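Local coordinates for protein 8-amino-8-demethylriboflavin N,N-dimethyltransferase (Streptomyces davawensis, PDB 4D7K) that transfers two methyl groups from S-adenosylmethionine to 8-amino-8-demethylriboflavin, the last two steps in making the antibiotic roseoflavin, at residues A[105-110]-A[153-158]; A[115-120]-A[302-307]; A[177-182]-A[245-250]; A[278-283]-A[339-344]. All blocks are in the same frame, centred on the assembly; numbering follows the deposited sequence.

How the contacts relate
The four contacts fall into two groups, whose centres lie 32 to 35 Å apart. Contacts 1 and 2, with centres 15 Å apart, are helix-to-helix contacts; they touch where Phe108, just after helix 102-107, meets Tyr117 of the next helix, 111-118, and both also reach the second subunit of the homodimer. Contacts 3 and 4, with centres 9 Å apart, join strands of the same mixed sheet and share the salt bridge from Arg178 to Glu341. Contact 3 lies between contacts 1 and 4 in chain order and is nested in the long loop closed by contact 2. After strand 280-285 the chain passes from the sheet to helix 293-305, which touches the second subunit.

Contact 1 (A[105-110]-A[153-158]); sequences TTFFAE and DEFDAA
Phe107 and Phe155 each carry CG anti to the backbone N (chi1 174° and 176°), and their side chains run side by side, pointing the same way from two helices. The edge of Phe155 turns toward the face of Phe107 in an edge-to-face pair with centroids 5.2 Å apart; CD1 of Phe155 comes within 3.6 Å of Phe107 CZ, over the rim of that ring. Phenylalanine suits position 107 because its flat apolar face also receives Phe155 CB, in an off-centre CH-pi contact 4.2 Å from the ring centroid. Beside the rings, the extended Glu154 reaches across to Thr106, whose OG1 lies 3.0 Å from Glu154 CD while bonding to Arg102 O. The bent Glu110 brings OE2 to 2.7 Å from Glu154 OE1, with the two carboxylates nearly coplanar. So close an approach suggests that one of the acids may hold a proton; Lys35, salt-bridged to both, would ease the pairing, while Tyr31 bonds to the other oxygen of Glu110. Both partners lie on helix 13-35, and the buried polar cluster belongs to helix-to-helix packing in a dimeric O-methyltransferase, joining that dimerisation-domain helix to helix 149-165 of the methyltransferase domain.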
loop_
_atom_site.group_PDB
_atom_site.type_symbol
_atom_site.label_atom_id
_atom_site.label_comp_id
_atom_site.label_asym_id
_atom_site.label_seq_id
_atom_site.Cartn_x
_atom_site.Cartn_y
_atom_site.Cartn_z
ATOM N N THR A 105 -4.503 7.801 -7.594
ATOM C CA THR A 105 -4.684 7.581 -6.166
ATOM C C THR A 105 -6.031 6.910 -5.878
ATOM O O THR A 105 -6.167 6.186 -4.893
ATOM C CB THR A 105 -4.551 8.915 -5.391
ATOM O OG1 THR A 105 -3.291 9.518 -5.713
ATOM C CG2 THR A 105 -4.610 8.694 -3.892
ATOM N N THR A 106 -7.014 7.122 -6.749
ATOM C CA THR A 106 -8.329 6.509 -6.572
ATOM C C THR A 106 -8.514 5.198 -7.345
ATOM O O THR A 106 -9.125 4.264 -6.828
ATOM C CB THR A 106 -9.464 7.467 -6.989
ATOM O OG1 THR A 106 -9.238 7.935 -8.325
ATOM C CG2 THR A 106 -9.534 8.655 -6.041
ATOM N N PHE A 107 -7.998 5.129 -8.571
ATOM C CA PHE A 107 -8.272 3.975 -9.433
ATOM C C PHE A 107 -7.782 2.655 -8.851
ATOM O O PHE A 107 -8.525 1.673 -8.815
ATOM C CB PHE A 107 -7.650 4.157 -10.819
ATOM C CG PHE A 107 -7.779 2.933 -11.693
ATOM C CD1 PHE A 107 -8.989 2.612 -12.281
ATOM C CD2 PHE A 107 -6.696 2.092 -11.903
ATOM C CE1 PHE A 107 -9.115 1.478 -13.073
ATOM C CE2 PHE A 107 -6.818 0.958 -12.692
ATOM C CZ PHE A 107 -8.028 0.653 -13.278
ATOM N N PHE A 108 -6.531 2.633 -8.400
ATOM C CA PHE A 108 -5.903 1.396 -7.940
ATOM C C PHE A 108 -6.395 0.955 -6.565
ATOM O O PHE A 108 -5.937 -0.055 -6.030
ATOM C CB PHE A 108 -4.378 1.553 -7.933
ATOM C CG PHE A 108 -3.798 1.734 -9.302
ATOM C CD1 PHE A 108 -3.536 0.636 -10.106
ATOM C CD2 PHE A 108 -3.562 3.000 -9.805
ATOM C CE1 PHE A 108 -3.026 0.796 -11.377
ATOM C CE2 PHE A 108 -3.052 3.169 -11.077
ATOM C CZ PHE A 108 -2.782 2.065 -11.864
ATOM N N ALA A 109 -7.333 1.706 -5.997
ATOM C CA ALA A 109 -7.891 1.361 -4.696
ATOM C C ALA A 109 -9.391 1.153 -4.796
ATOM O O ALA A 109 -10.061 0.933 -3.791
ATOM C CB ALA A 109 -7.568 2.434 -3.674
ATOM N N GLU A 110 -9.916 1.230 -6.013
ATOM C CA GLU A 110 -11.314 0.906 -6.240
ATOM C C GLU A 110 -11.523 -0.575 -5.942
ATOM O O GLU A 110 -10.643 -1.390 -6.222
ATOM C CB GLU A 110 -11.731 1.244 -7.674
ATOM C CG GLU A 110 -11.749 2.738 -8.000
ATOM C CD GLU A 110 -12.900 3.477 -7.341
ATOM O OE1 GLU A 110 -13.729 2.830 -6.669
ATOM O OE2 GLU A 110 -12.982 4.713 -7.497
ATOM N N ASP A 153 -13.135 7.177 -15.731
ATOM C CA ASP A 153 -12.584 8.531 -15.728
ATOM C C ASP A 153 -11.365 8.665 -14.818
ATOM O O ASP A 153 -10.467 9.462 -15.087
ATOM C CB ASP A 153 -13.657 9.540 -15.309
ATOM C CG ASP A 153 -14.773 9.659 -16.328
ATOM O OD1 ASP A 153 -14.573 9.223 -17.482
ATOM O OD2 ASP A 153 -15.846 10.199 -15.982
ATOM N N GLU A 154 -11.338 7.895 -13.737
ATOM C CA GLU A 154 -10.166 7.858 -12.876
ATOM C C GLU A 154 -9.012 7.141 -13.571
ATOM O O GLU A 154 -7.845 7.493 -13.383
ATOM C CB GLU A 154 -10.498 7.179 -11.549
ATOM C CG GLU A 154 -11.413 8.008 -10.666
ATOM C CD GLU A 154 -11.958 7.217 -9.502
ATOM O OE1 GLU A 154 -11.629 6.016 -9.407
ATOM O OE2 GLU A 154 -12.714 7.792 -8.690
ATOM N N PHE A 155 -9.348 6.140 -14.381
ATOM C CA PHE A 155 -8.346 5.395 -15.134
ATOM C C PHE A 155 -7.664 6.288 -16.165
ATOM O O PHE A 155 -6.440 6.291 -16.284
ATOM C CB PHE A 155 -8.974 4.181 -15.836
ATOM C CG PHE A 155 -8.004 3.427 -16.704
ATOM C CD1 PHE A 155 -7.067 2.574 -16.138
ATOM C CD2 PHE A 155 -8.009 3.589 -18.082
ATOM C CE1 PHE A 155 -6.163 1.889 -16.929
ATOM C CE2 PHE A 155 -7.110 2.905 -18.879
ATOM C CZ PHE A 155 -6.185 2.053 -18.300
ATOM N N ASP A 156 -8.464 7.039 -16.915
ATOM C CA ASP A 156 -7.932 7.917 -17.952
ATOM C C ASP A 156 -7.054 9.017 -17.349
ATOM O O ASP A 156 -6.013 9.370 -17.909
ATOM C CB ASP A 156 -9.072 8.530 -18.763
ATOM C CG ASP A 156 -9.861 7.491 -19.551
ATOM O OD1 ASP A 156 -9.247 6.558 -20.114
ATOM O OD2 ASP A 156 -11.104 7.612 -19.609
ATOM N N ALA A 157 -7.478 9.550 -16.209
ATOM C CA ALA A 157 -6.693 10.549 -15.497
ATOM C C ALA A 157 -5.373 9.944 -15.033
ATOM O O ALA A 157 -4.324 10.571 -15.153
ATOM C CB ALA A 157 -7.469 11.098 -14.316
ATOM N N ALA A 158 -5.437 8.721 -14.515
ATOM C CA ALA A 158 -4.246 7.999 -14.088
ATOM C C ALA A 158 -3.214 7.901 -15.216
ATOM O O ALA A 158 -2.030 8.157 -14.996
ATOM C CB ALA A 158 -4.615 6.617 -13.594
#

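Contact 2 (A[115-120]-A[302-307]); sequences AAYGDL and MLVLVE
Val304 sets its branched side chain against Tyr117, and of the residues here it has the most surface buried by the contact. Its CG1, anti to the backbone N (chi1 169°), sits over one face of the tyrosine ring, 3.7 Å from the centroid and 17° off the ring normal, a clear CH-pi contact. The same methyl lies 3.6 Å from Ala116 CB, where a small residue lets the two helices come close. The second methyl, CG2, is 3.8 Å from Tyr117 CD2, beside the CD2 and CE2 atoms, whereas CG1 lies nearer CD1 and CE1. A valine is apt because its two methyls spread over a flat aromatic surface.

Tyr117 crosses Val304 at about a right angle and continues past it until OH lies 3.9 Å from Leu305 CD1. The hydroxyl itself is hydrogen-bonded to Asp301, one turn back on helix 293-305, so the polar end of this buried ring is satisfied, which helps hold the ring in place. This helix follows strand 280-285 of the Rossmann-like methyltransferase domain, and the contact packs its last turn onto helix 111-118 close to the homodimer interface.

Leu120, the first residue of helix 120-126, extends the apolar surface. Its CD1 approaches both Leu303 CD2, at 3.6 Å, and Val304 CG2, at 3.9 Å, meeting each side chain at about a right angle. From the second subunit, Phe28 meets the ring of Tyr117, Leu66 packs on Leu120, and Arg62 donates a hydrogen bond to the backbone oxygen of Leu303.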
loop_
_atom_site.group_PDB
_atom_site.type_symbol
_atom_site.label_atom_id
_atom_site.label_comp_id
_atom_site.label_asym_id
_atom_site.label_seq_id
_atom_site.Cartn_x
_atom_site.Cartn_y
_atom_site.Cartn_z
ATOM N N ALA A 115 -9.676 -5.815 -5.773
ATOM C CA ALA A 115 -9.981 -7.242 -5.739
ATOM C C ALA A 115 -9.163 -8.027 -6.764
ATOM O O ALA A 115 -8.901 -9.215 -6.580
ATOM C CB ALA A 115 -11.458 -7.464 -5.971
ATOM N N ALA A 116 -8.765 -7.356 -7.841
ATOM C CA ALA A 116 -7.943 -7.983 -8.869
ATOM C C ALA A 116 -6.519 -8.204 -8.371
ATOM O O ALA A 116 -5.956 -9.286 -8.543
ATOM C CB ALA A 116 -7.939 -7.136 -10.130
ATOM N N TYR A 117 -5.937 -7.179 -7.751
ATOM C CA TYR A 117 -4.603 -7.299 -7.169
ATOM C C TYR A 117 -4.574 -8.346 -6.050
ATOM O O TYR A 117 -3.526 -8.917 -5.751
ATOM C CB TYR A 117 -4.117 -5.936 -6.657
ATOM C CG TYR A 117 -3.672 -5.023 -7.779
ATOM C CD1 TYR A 117 -4.602 -4.337 -8.551
ATOM C CD2 TYR A 117 -2.328 -4.870 -8.084
ATOM C CE1 TYR A 117 -4.203 -3.520 -9.588
ATOM C CE2 TYR A 117 -1.919 -4.053 -9.116
ATOM C CZ TYR A 117 -2.861 -3.380 -9.865
ATOM O OH TYR A 117 -2.459 -2.566 -10.897
ATOM N N GLY A 118 -5.730 -8.609 -5.448
ATOM C CA GLY A 118 -5.843 -9.655 -4.449
ATOM C C GLY A 118 -5.796 -11.045 -5.058
ATOM O O GLY A 118 -5.245 -11.974 -4.464
ATOM N N ASP A 119 -6.370 -11.183 -6.253
ATOM C CA ASP A 119 -6.414 -12.465 -6.957
ATOM C C ASP A 119 -5.130 -12.755 -7.734
ATOM O O ASP A 119 -5.128 -13.552 -8.674
ATOM C CB ASP A 119 -7.605 -12.503 -7.913
ATOM C CG ASP A 119 -8.683 -13.464 -7.462
ATOM O OD1 ASP A 119 -8.366 -14.402 -6.699
ATOM O OD2 ASP A 119 -9.847 -13.284 -7.878
ATOM N N LEU A 120 -4.044 -12.108 -7.326
ATOM C CA LEU A 120 -2.755 -12.250 -7.993
ATOM C C LEU A 120 -2.243 -13.687 -7.929
ATOM O O LEU A 120 -1.561 -14.157 -8.841
ATOM C CB LEU A 120 -1.743 -11.292 -7.366
ATOM C CG LEU A 120 -0.316 -11.305 -7.906
ATOM C CD1 LEU A 120 -0.307 -10.902 -9.363
ATOM C CD2 LEU A 120 0.557 -10.379 -7.079
ATOM N N MET A 302 0.534 -5.066 -15.387
ATOM C CA MET A 302 0.270 -5.812 -16.610
ATOM C C MET A 302 -0.266 -7.196 -16.286
ATOM O O MET A 302 -1.155 -7.699 -16.962
ATOM C CB MET A 302 1.543 -5.926 -17.448
ATOM C CG MET A 302 2.208 -4.595 -17.730
ATOM S SD MET A 302 1.525 -3.815 -19.196
ATOM C CE MET A 302 2.141 -4.945 -20.449
ATOM N N LEU A 303 0.280 -7.798 -15.237
ATOM C CA LEU A 303 -0.098 -9.146 -14.831
ATOM C C LEU A 303 -1.515 -9.185 -14.265
ATOM O O LEU A 303 -2.253 -10.144 -14.475
ATOM C CB LEU A 303 0.900 -9.672 -13.798
ATOM C CG LEU A 303 1.119 -11.177 -13.682
ATOM C CD1 LEU A 303 2.499 -11.437 -13.120
ATOM C CD2 LEU A 303 0.066 -11.800 -12.789
ATOM N N VAL A 304 -1.882 -8.134 -13.542
ATOM C CA VAL A 304 -3.174 -8.075 -12.874
ATOM C C VAL A 304 -4.289 -7.625 -13.819
ATOM O O VAL A 304 -5.375 -8.204 -13.831
ATOM C CB VAL A 304 -3.120 -7.121 -11.658
ATOM C CG1 VAL A 304 -4.511 -6.853 -11.120
ATOM C CG2 VAL A 304 -2.217 -7.694 -10.568
ATOM N N LEU A 305 -4.008 -6.606 -14.626
ATOM C CA LEU A 305 -5.058 -5.916 -15.368
ATOM C C LEU A 305 -5.280 -6.458 -16.771
ATOM O O LEU A 305 -6.407 -6.776 -17.141
ATOM C CB LEU A 305 -4.749 -4.419 -15.452
ATOM C CG LEU A 305 -4.762 -3.645 -14.133
ATOM C CD1 LEU A 305 -4.294 -2.217 -14.350
ATOM C CD2 LEU A 305 -6.151 -3.669 -13.510
ATOM N N VAL A 306 -4.212 -6.557 -17.554
ATOM C CA VAL A 306 -4.354 -6.901 -18.964
ATOM C C VAL A 306 -3.698 -8.226 -19.341
ATOM O O VAL A 306 -3.019 -8.857 -18.531
ATOM C CB VAL A 306 -3.775 -5.796 -19.852
ATOM C CG1 VAL A 306 -4.528 -4.498 -19.620
ATOM C CG2 VAL A 306 -2.302 -5.619 -19.565
ATOM N N GLU A 307 -3.913 -8.642 -20.584
ATOM C CA GLU A 307 -3.412 -9.922 -21.068
ATOM C C GLU A 307 -2.075 -9.754 -21.790
ATOM O O GLU A 307 -1.308 -10.709 -21.933
ATOM C CB GLU A 307 -4.450 -10.573 -21.988
ATOM C CG GLU A 307 -4.219 -12.050 -22.260
ATOM C CD GLU A 307 -3.449 -12.290 -23.541
ATOM O OE1 GLU A 307 -3.208 -11.314 -24.282
ATOM O OE2 GLU A 307 -3.088 -13.457 -23.810
#

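Contact 3 (A[177-182]-A[245-250]); sequences GRFTRF and CDAYVL
Asp246 turns its carboxylate back onto the backbone of Thr180 and Arg181, each oxygen receiving one N-H. The bond from Thr180 N to OD2 is 3.0 Å long and nearly straight at 165°, using the syn lone pair; the one from Arg181 N to OD1 is short, 2.8 Å, but bent and weak. Asp246 OD1 also lies 2.8 Å from Arg181 O, unusually close for two acceptors. The carboxylate can reach back because Asp246 CG lies between the backbone N and the carbonyl carbon (chi1 54°). A short acidic side chain suits this place, holding two successive amides just where the strand begins. In return, Arg181 O accepts a weak bond of 3.2 Å from Ala247 N. Asp246 N gives it a second, longer weak one.

Apolar groups close in around these bonds. Ala247 CB sits over one face of the Phe179 ring, 3.7 Å from CG, and lies 3.9 Å from Phe182 CD2; a methyl is small enough to fit between two aromatic residues. Elsewhere, the extended Arg181 lays its guanidinium against Cys245, with SG over one face and 3.4 Å from NE.

Further out, Phe179 CZ lies over the guanidinium of Arg178, which is salt-bridged to Glu341, and Arg178 CG lies over the rim of the Phe179 ring. Phe182 packs on helix 191-199. Parallel strands 181-185 and 247-251, bridged here at Phe182 and Ala247, are adjacent in the central sheet of the class I methyltransferase fold, the 3-2-1-4-5-7-6 strand order typical of Rossmann-like SAM-dependent enzymes.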
loop_
_atom_site.group_PDB
_atom_site.type_symbol
_atom_site.label_atom_id
_atom_site.label_comp_id
_atom_site.label_asym_id
_atom_site.label_seq_id
_atom_site.Cartn_x
_atom_site.Cartn_y
_atom_site.Cartn_z
ATOM N N GLY A 177 16.108 15.835 -30.618
ATOM C CA GLY A 177 16.464 17.043 -31.339
ATOM C C GLY A 177 17.157 16.838 -32.676
ATOM O O GLY A 177 17.399 17.803 -33.402
ATOM N N ARG A 178 17.481 15.594 -33.011
ATOM C CA ARG A 178 18.136 15.319 -34.285
ATOM C C ARG A 178 17.136 14.828 -35.330
ATOM O O ARG A 178 17.525 14.334 -36.387
ATOM C CB ARG A 178 19.275 14.305 -34.108
ATOM C CG ARG A 178 18.863 12.897 -33.684
ATOM C CD ARG A 178 20.106 12.066 -33.364
ATOM N NE ARG A 178 19.824 10.646 -33.166
ATOM C CZ ARG A 178 19.920 9.726 -34.122
ATOM N NH1 ARG A 178 20.284 10.079 -35.345
ATOM N NH2 ARG A 178 19.651 8.453 -33.857
ATOM N N PHE A 179 15.848 14.973 -35.031
ATOM C CA PHE A 179 14.797 14.666 -35.996
ATOM C C PHE A 179 13.933 15.901 -36.224
ATOM O O PHE A 179 13.816 16.754 -35.345
ATOM C CB PHE A 179 13.942 13.489 -35.521
ATOM C CG PHE A 179 14.730 12.236 -35.273
ATOM C CD1 PHE A 179 15.179 11.463 -36.331
ATOM C CD2 PHE A 179 15.026 11.833 -33.980
ATOM C CE1 PHE A 179 15.909 10.313 -36.105
ATOM C CE2 PHE A 179 15.753 10.685 -33.748
ATOM C CZ PHE A 179 16.196 9.923 -34.813
ATOM N N THR A 180 13.332 15.998 -37.405
ATOM C CA THR A 180 12.588 17.198 -37.773
ATOM C C THR A 180 11.119 16.933 -38.079
ATOM O O THR A 180 10.333 17.870 -38.228
ATOM C CB THR A 180 13.214 17.889 -38.995
ATOM O OG1 THR A 180 12.343 18.933 -39.441
ATOM C CG2 THR A 180 13.418 16.891 -40.125
ATOM N N ARG A 181 10.748 15.663 -38.182
ATOM C CA ARG A 181 9.357 15.315 -38.437
ATOM C C ARG A 181 8.953 14.043 -37.696
ATOM O O ARG A 181 9.424 12.948 -38.001
ATOM C CB ARG A 181 9.107 15.156 -39.937
ATOM C CG ARG A 181 7.633 15.115 -40.289
ATOM C CD ARG A 181 7.405 15.011 -41.785
ATOM N NE ARG A 181 5.982 14.907 -42.094
ATOM C CZ ARG A 181 5.497 14.539 -43.275
ATOM N NH1 ARG A 181 6.323 14.235 -44.269
ATOM N NH2 ARG A 181 4.186 14.469 -43.460
ATOM N N PHE A 182 8.066 14.204 -36.722
ATOM C CA PHE A 182 7.665 13.103 -35.863
ATOM C C PHE A 182 6.325 12.513 -36.275
ATOM O O PHE A 182 5.424 13.228 -36.709
ATOM C CB PHE A 182 7.605 13.573 -34.409
ATOM C CG PHE A 182 8.906 14.115 -33.897
ATOM C CD1 PHE A 182 9.223 15.454 -34.053
ATOM C CD2 PHE A 182 9.814 13.282 -33.265
ATOM C CE1 PHE A 182 10.424 15.955 -33.585
ATOM C CE2 PHE A 182 11.018 13.776 -32.792
ATOM C CZ PHE A 182 11.323 15.115 -32.954
ATOM N N CYS A 245 8.343 10.884 -42.906
ATOM C CA CYS A 245 8.755 11.243 -41.557
ATOM C C CYS A 245 10.082 10.567 -41.227
ATOM O O CYS A 245 10.323 9.429 -41.627
ATOM C CB CYS A 245 7.678 10.857 -40.543
ATOM S SG CYS A 245 6.111 11.744 -40.764
ATOM N N ASP A 246 10.950 11.275 -40.514
ATOM C CA ASP A 246 12.263 10.733 -40.190
ATOM C C ASP A 246 12.293 10.171 -38.770
ATOM O O ASP A 246 13.328 9.697 -38.302
ATOM C CB ASP A 246 13.351 11.799 -40.374
ATOM C CG ASP A 246 13.061 13.071 -39.604
ATOM O OD1 ASP A 246 11.874 13.364 -39.363
ATOM O OD2 ASP A 246 14.023 13.781 -39.245
ATOM N N ALA A 247 11.148 10.215 -38.095
ATOM C CA ALA A 247 11.020 9.617 -36.772
ATOM C C ALA A 247 9.609 9.081 -36.556
ATOM O O ALA A 247 8.639 9.834 -36.598
ATOM C CB ALA A 247 11.378 10.626 -35.689
ATOM N N TYR A 248 9.504 7.774 -36.339
ATOM C CA TYR A 248 8.227 7.134 -36.050
ATOM C C TYR A 248 8.216 6.619 -34.619
ATOM O O TYR A 248 9.154 5.949 -34.186
ATOM C CB TYR A 248 7.958 5.990 -37.028
ATOM C CG TYR A 248 7.667 6.453 -38.432
ATOM C CD1 TYR A 248 8.692 6.855 -39.276
ATOM C CD2 TYR A 248 6.365 6.486 -38.917
ATOM C CE1 TYR A 248 8.428 7.284 -40.561
ATOM C CE2 TYR A 248 6.093 6.912 -40.205
ATOM C CZ TYR A 248 7.129 7.308 -41.022
ATOM O OH TYR A 248 6.870 7.732 -42.306
ATOM N N VAL A 249 7.153 6.935 -33.886
ATOM C CA VAL A 249 7.083 6.612 -32.466
ATOM C C VAL A 249 5.919 5.674 -32.141
ATOM O O VAL A 249 4.771 5.955 -32.477
ATOM C CB VAL A 249 6.956 7.889 -31.616
ATOM C CG1 VAL A 249 6.926 7.544 -30.138
ATOM C CG2 VAL A 249 8.099 8.857 -31.931
ATOM N N LEU A 250 6.237 4.556 -31.493
ATOM C CA LEU A 250 5.235 3.592 -31.039
ATOM C C LEU A 250 5.242 3.491 -29.520
ATOM O O LEU A 250 6.103 2.829 -28.944
ATOM C CB LEU A 250 5.495 2.213 -31.650
ATOM C CG LEU A 250 5.042 1.984 -33.087
ATOM C CD1 LEU A 250 5.608 0.676 -33.605
ATOM C CD2 LEU A 250 3.527 1.976 -33.153
#

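Contact 4 (A[278-283]-A[339-344]); sequences EARLLI and VIECRG
Glu341 OE2 is gripped by two arginines, Arg280 across the contact and Arg178 of segment 177-182. Arg280 NE donates to it in a salt bridge of 2.9 Å, at 154°, arriving at the anti lone pair, while the oxygen lies close to the plane of the guanidinium; the two charged groups are nearly coplanar. Both residues are buried, and Arg280 NH1 is separately held by Ala279 O, at 3.2 Å and from above the carbonyl plane, and by Pro277 O. The bend in the arginine at chi2 (-71°) brings CD to 3.2 Å from Cys342 O. Glu341's other oxygen, OE1, bonds to His331, so both oxygens have partners, and Arg343 lays its CG against the face of the Arg280 guanidinium, 3.4 Å from NH1.

The backbones are antiparallel. Leu281 and Cys342 form a hydrogen-bonded pair, with N to O distances of 3.0 Å from Leu281 N to Cys342 O and 2.8 Å from Cys342 N to Leu281 O. Ile283 and Ile340 form the next such pair, with nearly straight bonds, their CB atoms 3.9 Å apart. Apolar side chains suit the face that carries Leu281, Ile283, Ile340 and Cys342, since it packs under helix 313-322.

Strand 280-285 lies between 247-251, parallel to it, and antiparallel 337-344, which in turn lies beside 325-333. Trp316 of helix 313-322 covers Ile283 and Ile340, and Leu320 of the same helix covers Cys342; on the other face Phe174 touches Leu282 and Glu341.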
loop_
_atom_site.group_PDB
_atom_site.type_symbol
_atom_site.label_atom_id
_atom_site.label_comp_id
_atom_site.label_asym_id
_atom_site.label_seq_id
_atom_site.Cartn_x
_atom_site.Cartn_y
_atom_site.Cartn_z
ATOM N N GLU A 278 19.054 8.101 -41.893
ATOM C CA GLU A 278 18.921 8.609 -40.528
ATOM C C GLU A 278 17.509 8.474 -39.961
ATOM O O GLU A 278 17.282 8.746 -38.782
ATOM C CB GLU A 278 19.359 10.072 -40.461
ATOM C CG GLU A 278 20.850 10.274 -40.662
ATOM C CD GLU A 278 21.288 11.686 -40.340
ATOM O OE1 GLU A 278 20.516 12.403 -39.669
ATOM O OE2 GLU A 278 22.398 12.077 -40.758
ATOM N N ALA A 279 16.563 8.056 -40.796
ATOM C CA ALA A 279 15.191 7.859 -40.339
ATOM C C ALA A 279 15.137 6.727 -39.318
ATOM O O ALA A 279 15.757 5.682 -39.509
ATOM C CB ALA A 279 14.271 7.570 -41.514
ATOM N N ARG A 280 14.404 6.941 -38.231
ATOM C CA ARG A 280 14.328 5.945 -37.169
ATOM C C ARG A 280 12.900 5.599 -36.770
ATOM O O ARG A 280 11.985 6.416 -36.884
ATOM C CB ARG A 280 15.084 6.425 -35.925
ATOM C CG ARG A 280 16.583 6.570 -36.106
ATOM C CD ARG A 280 17.269 5.222 -36.217
ATOM N NE ARG A 280 18.719 5.361 -36.289
ATOM C CZ ARG A 280 19.414 5.432 -37.421
ATOM N NH1 ARG A 280 18.798 5.372 -38.593
ATOM N NH2 ARG A 280 20.732 5.559 -37.378
ATOM N N LEU A 281 12.730 4.366 -36.306
ATOM C CA LEU A 281 11.533 3.957 -35.590
ATOM C C LEU A 281 11.895 3.863 -34.114
ATOM O O LEU A 281 12.763 3.080 -33.737
ATOM C CB LEU A 281 11.001 2.618 -36.109
ATOM C CG LEU A 281 9.921 1.924 -35.275
ATOM C CD1 LEU A 281 8.695 2.811 -35.106
ATOM C CD2 LEU A 281 9.535 0.597 -35.911
ATOM N N LEU A 282 11.252 4.679 -33.286
ATOM C CA LEU A 282 11.537 4.687 -31.854
ATOM C C LEU A 282 10.404 4.026 -31.080
ATOM O O LEU A 282 9.285 4.533 -31.055
ATOM C CB LEU A 282 11.752 6.117 -31.352
ATOM C CG LEU A 282 12.671 7.012 -32.189
ATOM C CD1 LEU A 282 12.713 8.412 -31.606
ATOM C CD2 LEU A 282 14.079 6.424 -32.296
ATOM N N ILE A 283 10.691 2.889 -30.455
ATOM C CA ILE A 283 9.675 2.195 -29.678
ATOM C C ILE A 283 9.879 2.442 -28.188
ATOM O O ILE A 283 10.913 2.100 -27.618
ATOM C CB ILE A 283 9.675 0.682 -29.958
ATOM C CG1 ILE A 283 9.502 0.421 -31.455
ATOM C CG2 ILE A 283 8.559 0.001 -29.179
ATOM C CD1 ILE A 283 9.412 -1.045 -31.818
ATOM N N VAL A 339 13.976 3.741 -24.628
ATOM C CA VAL A 339 13.738 4.068 -26.021
ATOM C C VAL A 339 14.466 3.074 -26.913
ATOM O O VAL A 339 15.695 3.062 -26.972
ATOM C CB VAL A 339 14.186 5.494 -26.360
ATOM C CG1 VAL A 339 14.019 5.759 -27.849
ATOM C CG2 VAL A 339 13.388 6.495 -25.552
ATOM N N ILE A 340 13.698 2.224 -27.587
ATOM C CA ILE A 340 14.261 1.273 -28.533
ATOM C C ILE A 340 14.471 1.961 -29.871
ATOM O O ILE A 340 13.515 2.246 -30.581
ATOM C CB ILE A 340 13.351 0.043 -28.726
ATOM C CG1 ILE A 340 13.032 -0.607 -27.378
ATOM C CG2 ILE A 340 14.006 -0.968 -29.662
ATOM C CD1 ILE A 340 12.121 -1.820 -27.483
ATOM N N GLU A 341 15.723 2.244 -30.209
ATOM C CA GLU A 341 16.024 2.903 -31.473
ATOM C C GLU A 341 16.202 1.873 -32.583
ATOM O O GLU A 341 17.099 1.032 -32.519
ATOM C CB GLU A 341 17.273 3.772 -31.341
ATOM C CG GLU A 341 17.586 4.585 -32.580
ATOM C CD GLU A 341 18.929 5.280 -32.495
ATOM O OE1 GLU A 341 19.504 5.326 -31.388
ATOM O OE2 GLU A 341 19.412 5.774 -33.535
ATOM N N CYS A 342 15.345 1.941 -33.598
ATOM C CA CYS A 342 15.366 0.964 -34.687
ATOM C C CYS A 342 15.678 1.607 -36.031
ATOM O O CYS A 342 15.230 2.715 -36.324
ATOM C CB CYS A 342 14.027 0.230 -34.776
ATOM S SG CYS A 342 13.519 -0.584 -33.256
ATOM N N ARG A 343 16.432 0.891 -36.855
ATOM C CA ARG A 343 16.845 1.395 -38.154
ATOM C C ARG A 343 16.410 0.442 -39.261
ATOM O O ARG A 343 16.400 -0.775 -39.071
ATOM C CB ARG A 343 18.360 1.594 -38.181
ATOM C CG ARG A 343 18.933 2.107 -39.486
ATOM C CD ARG A 343 20.443 2.210 -39.373
ATOM N NE ARG A 343 21.001 1.030 -38.718
ATOM C CZ ARG A 343 22.198 0.984 -38.144
ATOM N NH1 ARG A 343 22.974 2.060 -38.136
ATOM N NH2 ARG A 343 22.616 -0.136 -37.572
ATOM N N GLY A 344 16.042 0.996 -40.410
ATOM C CA GLY A 344 15.707 0.182 -41.561
ATOM C C GLY A 344 16.960 -0.436 -42.148
ATOM O O GLY A 344 17.949 0.259 -42.387
#